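Local structure of lectin CEL-IV, C-type (Cucumaria echinata, 3ALU) at residues 83-88 against 96-101; 10-15 against 56-61. The protein binds galactose-containing carbohydrates such as raffinose through a calcium-dependent C-type lectin site, and assembles as a tetramer. All coordinates share one frame; numbering follows the deposited sequence.

Overall arrangement
From the N terminus the chain first lays down strand 10-12, which turns at residues 12-15 into strand 15-21. Contact 2 closes when helix 57-70 begins against this turn, 41 residues after K15, having enclosed helix 26-33 and the strands between. Only once that helix has ended does strand 82-89 start, so contact 1 neither nests in contact 2 nor crosses it; it shuts the short hairpin with strand 96-98. The two follow in series, their centres about 15 Å apart, but both reach one sheet, and D100 packs against K15. Contact 2 ties the N-terminal hairpin to a surface helix, whereas contact 1 builds the part of the C-type lectin domain nearer the calcium site.

Contact 1 (83-88 against 96-101); sequences VYIGMK and QTWTDG
The indole of W98 takes the methyl end of M87 on one face, CE lying 3.9 Å from the centroid of the six-membered ring in a CH-pi contact. At the edge, in plane, are I85 CD1, 3.8 Å from W98 CH2, and the backbone of G86. Outside the two segments the ring of H55 meets the indole, with planes at about 60°. M87 leaves the chain with CG anti to the backbone N (chi1 174°) and then bends twice, which folds CE back over the indole while SD makes an oblique Met-aromatic contact. Beneath this cluster runs an antiparallel hairpin, with M87 and W98 a non-hydrogen-bonded pair and K88 and T97 a hydrogen-bonded one. K88 N reaches T97 O at 2.8 Å with an N-H...O angle of 169°, and T97 N returns to K88 O at 3.0 Å. At the corner, G86 O accepts from T99 N at 2.9 Å. On the K88 and T97 face, one water bridges K88 O and T97 OG1, and K88 CE passes 3.4 Å from T97 OG1. The carboxamide of Q96 is held by N93 and W109, and T99 OG1 by E30. The chemistry is therefore divided: sulfur, methyl and indole pack on the buried face, which adjoins W134 and W109, while the more exposed face carries hydroxyl, water and lysine.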
ATOM      1  N   VAL A  83      -6.205 -26.324 -11.443  1.00 13.86           N
ATOM      2  CA  VAL A  83      -5.544 -25.079 -11.766  1.00 13.43           C
ATOM      3  C   VAL A  83      -4.089 -25.218 -11.357  1.00 12.33           C
ATOM      4  O   VAL A  83      -3.807 -25.474 -10.154  1.00 12.19           O
ATOM      5  CB  VAL A  83      -6.209 -23.936 -10.959  1.00 13.73           C
ATOM      6  CG1 VAL A  83      -5.492 -22.586 -11.174  1.00 14.55           C
ATOM      7  CG2 VAL A  83      -7.755 -23.833 -11.294  1.00 16.04           C
ATOM      8  N   TYR A  84      -3.153 -25.043 -12.296  1.00 11.30           N
ATOM      9  CA  TYR A  84      -1.753 -25.193 -11.995  1.00 11.31           C
ATOM     10  C   TYR A  84      -1.241 -24.237 -10.954  1.00 11.78           C
ATOM     11  O   TYR A  84      -1.605 -23.068 -10.941  1.00 12.47           O
ATOM     12  CB  TYR A  84      -0.876 -25.007 -13.233  1.00 10.94           C
ATOM     13  CG  TYR A  84      -0.741 -26.209 -14.107  1.00 12.02           C
ATOM     14  CD1 TYR A  84      -0.371 -27.471 -13.565  1.00 12.50           C
ATOM     15  CD2 TYR A  84      -0.881 -26.091 -15.488  1.00 13.43           C
ATOM     16  CE1 TYR A  84      -0.216 -28.577 -14.407  1.00 12.49           C
ATOM     17  CE2 TYR A  84      -0.716 -27.189 -16.331  1.00 12.54           C
ATOM     18  CZ  TYR A  84      -0.344 -28.430 -15.776  1.00 15.48           C
ATOM     19  OH  TYR A  84      -0.203 -29.525 -16.620  1.00 14.67           O
ATOM     20  N   ILE A  85      -0.408 -24.783 -10.062  1.00 10.59           N
ATOM     21  CA  ILE A  85       0.434 -23.983  -9.183  1.00 10.19           C
ATOM     22  C   ILE A  85       1.889 -24.389  -9.465  1.00 10.67           C
ATOM     23  O   ILE A  85       2.132 -25.316 -10.283  1.00 10.54           O
ATOM     24  CB  ILE A  85       0.063 -24.216  -7.719  1.00 10.76           C
ATOM     25  CG1 ILE A  85       0.232 -25.703  -7.372  1.00 12.20           C
ATOM     26  CG2 ILE A  85      -1.399 -23.740  -7.447  1.00 11.41           C
ATOM     27  CD1 ILE A  85      -0.124 -26.012  -5.866  1.00 13.19           C
ATOM     28  N   GLY A  86       2.836 -23.753  -8.797  1.00 10.55           N
ATOM     29  CA  GLY A  86       4.263 -23.892  -9.181  1.00 10.54           C
ATOM     30  C   GLY A  86       4.980 -25.144  -8.672  1.00 10.41           C
ATOM     31  O   GLY A  86       6.193 -25.136  -8.607  1.00 10.86           O
ATOM     32  N   MET A  87       4.231 -26.223  -8.411  1.00 10.83           N
ATOM     33  CA  MET A  87       4.802 -27.445  -7.780  1.00 11.30           C
ATOM     34  C   MET A  87       5.361 -28.445  -8.789  1.00 11.85           C
ATOM     35  O   MET A  87       4.645 -28.893  -9.682  1.00 12.69           O
ATOM     36  CB  MET A  87       3.676 -28.112  -6.965  1.00 10.63           C
ATOM     37  CG  MET A  87       4.023 -29.482  -6.335  1.00 12.25           C
ATOM     38  SD  MET A  87       5.552 -29.563  -5.380  1.00 14.96           S
ATOM     39  CE  MET A  87       5.084 -28.650  -3.899  1.00 16.63           C
ATOM     40  N   LYS A  88       6.636 -28.842  -8.612  1.00 12.61           N
ATOM     41  CA  LYS A  88       7.234 -29.876  -9.459  1.00 12.28           C
ATOM     42  C   LYS A  88       7.626 -31.037  -8.556  1.00 13.05           C
ATOM     43  O   LYS A  88       8.289 -30.826  -7.548  1.00 12.83           O
ATOM     44  CB  LYS A  88       8.489 -29.330 -10.161  1.00 13.83           C
ATOM     45  CG  LYS A  88       8.192 -28.176 -11.103  1.00 15.22           C
ATOM     46  CD  LYS A  88       9.466 -27.737 -11.815  1.00 20.61           C
ATOM     47  CE  LYS A  88      10.379 -26.987 -10.870  1.00 26.59           C
ATOM     48  NZ  LYS A  88      11.482 -26.226 -11.554  1.00 32.18           N
ATOM     49  N   GLN A  96      10.367 -32.402  -4.122  1.00 13.73           N
ATOM     50  CA  GLN A  96       9.327 -31.395  -4.419  1.00 13.13           C
ATOM     51  C   GLN A  96       9.972 -30.034  -4.398  1.00 12.27           C
ATOM     52  O   GLN A  96      10.753 -29.734  -3.471  1.00 13.68           O
ATOM     53  CB  GLN A  96       8.203 -31.472  -3.384  1.00 12.37           C
ATOM     54  CG  GLN A  96       7.337 -32.693  -3.585  1.00 14.55           C
ATOM     55  CD  GLN A  96       6.279 -32.886  -2.555  1.00 19.34           C
ATOM     56  OE1 GLN A  96       5.662 -31.932  -2.079  1.00 17.38           O
ATOM     57  NE2 GLN A  96       6.031 -34.143  -2.208  1.00 17.76           N
ATOM     58  N   THR A  97       9.670 -29.214  -5.423  1.00 12.16           N
ATOM     59  CA  THR A  97      10.215 -27.858  -5.528  1.00 12.63           C
ATOM     60  C   THR A  97       9.116 -26.945  -6.065  1.00 12.47           C
ATOM     61  O   THR A  97       8.217 -27.388  -6.778  1.00 13.70           O
ATOM     62  CB  THR A  97      11.446 -27.738  -6.490  1.00 13.98           C
ATOM     63  OG1 THR A  97      11.114 -28.238  -7.791  1.00 15.02           O
ATOM     64  CG2 THR A  97      12.678 -28.551  -5.969  1.00 15.29           C
ATOM     65  N   TRP A  98       9.268 -25.666  -5.750  1.00 12.74           N
ATOM     66  CA  TRP A  98       8.443 -24.627  -6.318  1.00 12.54           C
ATOM     67  C   TRP A  98       9.248 -23.903  -7.372  1.00 12.36           C
ATOM     68  O   TRP A  98      10.455 -23.665  -7.184  1.00 13.93           O
ATOM     69  CB  TRP A  98       8.067 -23.612  -5.239  1.00 11.97           C
ATOM     70  CG  TRP A  98       7.138 -24.093  -4.174  1.00 10.15           C
ATOM     71  CD1 TRP A  98       7.425 -24.265  -2.842  1.00 10.79           C
ATOM     72  CD2 TRP A  98       5.748 -24.415  -4.330  1.00 11.41           C
ATOM     73  NE1 TRP A  98       6.295 -24.705  -2.159  1.00 11.30           N
ATOM     74  CE2 TRP A  98       5.250 -24.778  -3.050  1.00  9.71           C
ATOM     75  CE3 TRP A  98       4.862 -24.415  -5.441  1.00  8.89           C
ATOM     76  CZ2 TRP A  98       3.920 -25.156  -2.834  1.00 10.95           C
ATOM     77  CZ3 TRP A  98       3.543 -24.783  -5.234  1.00  9.90           C
ATOM     78  CH2 TRP A  98       3.063 -25.143  -3.931  1.00 10.87           C
ATOM     79  N   THR A  99       8.562 -23.503  -8.448  1.00 12.53           N
ATOM     80  CA  THR A  99       9.234 -22.750  -9.530  1.00 13.00           C
ATOM     81  C   THR A  99       9.824 -21.439  -9.081  1.00 12.54           C
ATOM     82  O   THR A  99      10.791 -20.977  -9.700  1.00 14.15           O
ATOM     83  CB  THR A  99       8.331 -22.531 -10.754  1.00 12.71           C
ATOM     84  OG1 THR A  99       7.172 -21.761 -10.367  1.00 14.67           O
ATOM     85  CG2 THR A  99       7.919 -23.902 -11.385  1.00 14.27           C
ATOM     86  N   ASP A 100       9.314 -20.855  -7.999  1.00 13.14           N
ATOM     87  CA  ASP A 100       9.895 -19.631  -7.467  1.00 15.01           C
ATOM     88  C   ASP A 100      11.100 -19.858  -6.548  1.00 15.50           C
ATOM     89  O   ASP A 100      11.667 -18.894  -6.042  1.00 16.54           O
ATOM     90  CB  ASP A 100       8.830 -18.709  -6.822  1.00 13.35           C
ATOM     91  CG  ASP A 100       8.254 -19.270  -5.536  1.00 15.80           C
ATOM     92  OD1 ASP A 100       7.394 -18.582  -4.929  1.00 16.24           O
ATOM     93  OD2 ASP A 100       8.633 -20.382  -5.124  1.00 14.15           O
ATOM     94  N   GLY A 101      11.486 -21.116  -6.331  1.00 15.77           N
ATOM     95  CA  GLY A 101      12.664 -21.422  -5.517  1.00 15.43           C
ATOM     96  C   GLY A 101      12.428 -21.350  -4.031  1.00 15.84           C
ATOM     97  O   GLY A 101      13.377 -21.520  -3.254  1.00 16.75           O
TER
HETATM   98  O   HOH W   1      11.374 -30.927  -8.164  1.00 18.60           O

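Contact 2 (10-15 against 56-61)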
ATOM      1  N   THR A  10      -4.787  -9.625  -7.002  1.00 13.53           N
ATOM      2  CA  THR A  10      -5.374  -9.552  -5.680  1.00 13.59           C
ATOM      3  C   THR A  10      -4.369 -10.093  -4.654  1.00 14.52           C
ATOM      4  O   THR A  10      -3.603 -10.991  -4.965  1.00 14.50           O
ATOM      5  CB  THR A  10      -6.756 -10.238  -5.623  1.00 14.79           C
ATOM      6  OG1 THR A  10      -7.407  -9.854  -4.396  1.00 15.41           O
ATOM      7  CG2 THR A  10      -6.630 -11.750  -5.764  1.00 13.47           C
ATOM      8  N   GLY A  11      -4.355  -9.486  -3.469  1.00 14.65           N
ATOM      9  CA  GLY A  11      -3.271  -9.657  -2.479  1.00 14.32           C
ATOM     10  C   GLY A  11      -3.675 -10.525  -1.309  1.00 14.63           C
ATOM     11  O   GLY A  11      -4.829 -10.491  -0.855  1.00 15.06           O
ATOM     12  N   PHE A  12      -2.720 -11.300  -0.827  1.00 14.20           N
ATOM     13  CA  PHE A  12      -2.881 -12.064   0.417  1.00 14.94           C
ATOM     14  C   PHE A  12      -1.528 -12.228   1.020  1.00 15.92           C
ATOM     15  O   PHE A  12      -0.567 -12.682   0.349  1.00 15.27           O
ATOM     16  CB  PHE A  12      -3.505 -13.445   0.190  1.00 14.87           C
ATOM     17  CG  PHE A  12      -3.833 -14.186   1.483  1.00 14.69           C
ATOM     18  CD1 PHE A  12      -2.996 -15.170   1.982  1.00 15.34           C
ATOM     19  CD2 PHE A  12      -4.998 -13.884   2.180  1.00 17.22           C
ATOM     20  CE1 PHE A  12      -3.335 -15.867   3.194  1.00 16.95           C
ATOM     21  CE2 PHE A  12      -5.330 -14.537   3.376  1.00 18.56           C
ATOM     22  CZ  PHE A  12      -4.483 -15.526   3.886  1.00 19.39           C
ATOM     23  N   ASN A  13      -1.431 -11.816   2.291  1.00 18.63           N
ATOM     24  CA  ASN A  13      -0.204 -11.976   3.074  1.00 21.10           C
ATOM     25  C   ASN A  13       1.062 -11.486   2.367  1.00 21.26           C
ATOM     26  O   ASN A  13       2.091 -12.157   2.391  1.00 21.87           O
ATOM     27  CB  ASN A  13      -0.037 -13.439   3.441  1.00 22.52           C
ATOM     28  CG  ASN A  13       0.336 -13.613   4.884  1.00 29.80           C
ATOM     29  OD1 ASN A  13       1.494 -13.434   5.255  1.00 32.26           O
ATOM     30  ND2 ASN A  13      -0.655 -13.942   5.721  1.00 35.88           N
ATOM     31  N   GLY A  14       0.962 -10.339   1.703  1.00 19.71           N
ATOM     32  CA  GLY A  14       2.131  -9.729   1.080  1.00 19.77           C
ATOM     33  C   GLY A  14       2.438 -10.117  -0.347  1.00 19.11           C
ATOM     34  O   GLY A  14       3.356  -9.571  -0.951  1.00 20.45           O
ATOM     35  N   LYS A  15       1.657 -11.040  -0.891  1.00 17.18           N
ATOM     36  CA  LYS A  15       1.863 -11.508  -2.277  1.00 15.74           C
ATOM     37  C   LYS A  15       0.665 -11.173  -3.152  1.00 14.71           C
ATOM     38  O   LYS A  15      -0.445 -11.067  -2.667  1.00 14.36           O
ATOM     39  CB  LYS A  15       2.078 -13.018  -2.294  1.00 16.55           C
ATOM     40  CG  LYS A  15       3.403 -13.393  -1.669  1.00 19.43           C
ATOM     41  CD  LYS A  15       3.549 -14.903  -1.529  1.00 21.62           C
ATOM     42  CE  LYS A  15       3.846 -15.534  -2.867  1.00 22.39           C
ATOM     43  NZ  LYS A  15       4.291 -16.970  -2.666  1.00 20.09           N
ATOM     44  N   SER A  56       1.298 -22.115   3.597  1.00 13.09           N
ATOM     45  CA  SER A  56       0.501 -22.273   4.825  1.00 14.14           C
ATOM     46  C   SER A  56      -0.920 -22.701   4.515  1.00 13.84           C
ATOM     47  O   SER A  56      -1.408 -22.538   3.378  1.00 14.15           O
ATOM     48  CB  SER A  56       0.473 -20.963   5.660  1.00 15.10           C
ATOM     49  OG  SER A  56      -0.406 -20.003   5.063  1.00 16.12           O
ATOM     50  N   ALA A  57      -1.604 -23.235   5.546  1.00 13.94           N
ATOM     51  CA  ALA A  57      -2.989 -23.613   5.434  1.00 14.56           C
ATOM     52  C   ALA A  57      -3.889 -22.425   5.068  1.00 12.97           C
ATOM     53  O   ALA A  57      -4.846 -22.584   4.329  1.00 14.06           O
ATOM     54  CB  ALA A  57      -3.467 -24.230   6.759  1.00 14.65           C
ATOM     55  N   GLU A  58      -3.592 -21.259   5.642  1.00 14.32           N
ATOM     56  CA  GLU A  58      -4.320 -20.044   5.324  1.00 15.47           C
ATOM     57  C   GLU A  58      -4.120 -19.629   3.875  1.00 14.99           C
ATOM     58  O   GLU A  58      -5.066 -19.196   3.238  1.00 15.18           O
ATOM     59  CB  GLU A  58      -3.832 -18.914   6.213  1.00 17.11           C
ATOM     60  CG  GLU A  58      -4.294 -19.073   7.647  1.00 24.65           C
ATOM     61  CD  GLU A  58      -4.116 -17.805   8.460  1.00 33.74           C
ATOM     62  OE1 GLU A  58      -4.712 -17.746   9.561  1.00 38.96           O
ATOM     63  OE2 GLU A  58      -3.398 -16.864   7.999  1.00 36.08           O
ATOM     64  N   SER A  59      -2.889 -19.707   3.373  1.00 13.97           N
ATOM     65  CA  SER A  59      -2.661 -19.367   1.935  1.00 14.33           C
ATOM     66  C   SER A  59      -3.400 -20.376   1.063  1.00 13.55           C
ATOM     67  O   SER A  59      -4.013 -20.008   0.052  1.00 12.84           O
ATOM     68  CB  SER A  59      -1.164 -19.405   1.584  1.00 14.12           C
ATOM     69  OG  SER A  59      -0.465 -18.368   2.275  1.00 23.67           O
ATOM     70  N   GLN A  60      -3.398 -21.650   1.456  1.00 11.97           N
ATOM     71  CA  GLN A  60      -4.092 -22.653   0.692  1.00 11.20           C
ATOM     72  C   GLN A  60      -5.576 -22.323   0.674  1.00 13.31           C
ATOM     73  O   GLN A  60      -6.227 -22.475  -0.358  1.00 14.00           O
ATOM     74  CB  GLN A  60      -3.840 -24.065   1.310  1.00 12.86           C
ATOM     75  CG  GLN A  60      -4.748 -25.179   0.763  1.00 13.44           C
ATOM     76  CD  GLN A  60      -4.586 -25.464  -0.705  1.00 13.01           C
ATOM     77  OE1 GLN A  60      -5.456 -26.096  -1.312  1.00 20.15           O
ATOM     78  NE2 GLN A  60      -3.471 -25.050  -1.275  1.00  9.61           N
ATOM     79  N   ALA A  61      -6.112 -21.907   1.823  1.00 12.58           N
ATOM     80  CA  ALA A  61      -7.529 -21.587   1.912  1.00 13.24           C
ATOM     81  C   ALA A  61      -7.837 -20.386   1.019  1.00 12.86           C
ATOM     82  O   ALA A  61      -8.873 -20.379   0.358  1.00 13.99           O
ATOM     83  CB  ALA A  61      -7.948 -21.290   3.338  1.00 12.99           C
TER
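The ring of F12, at the end of strand 10-12, leans against the first turn of helix 57-70, a contact between a beta-hairpin turn and a helix N terminus at the surface of the C-type lectin fold. Its CE1 and CZ share the contact, both 3.8 Å from E58 O, and CE1 is also 3.8 Å from S59 CA. E58 O and S59 CA lie oblique to the ring. CZ also approaches E58 CB at 4.2 Å, and S59 OG comes 3.9 Å from CE1. No hydrogen bond crosses between the segments, so the contact rests on van der Waals packing of the ring against the backbone and inner side-chain atoms of the helix's first turn. With CG anti to the backbone N (chi1 -173°), the phenyl group extends from its strand to the helix.

Behind the ring, a type I' turn from F12 to K15 fixes the strand end: F12 N binds K15 O and K15 N binds F12 O, the latter at 3.0 Å. N13 and G14 occupy the turn's central positions with positive phi, and G14 N also bonds to T3 OG1. F12 is further packed by a stack with F62, one turn along the same helix, and by P7 of the second subunit, whose W9 O bonds to T10 OG1. This places the phenylalanine where hairpin, helix and subunit interface meet. On the helix side, S56 occupies the N-cap, a cap that probably steadies the first turn on which the ring rests: S59 N donates to S56 OG at 3.0 Å, with an N-H...O angle of 163°.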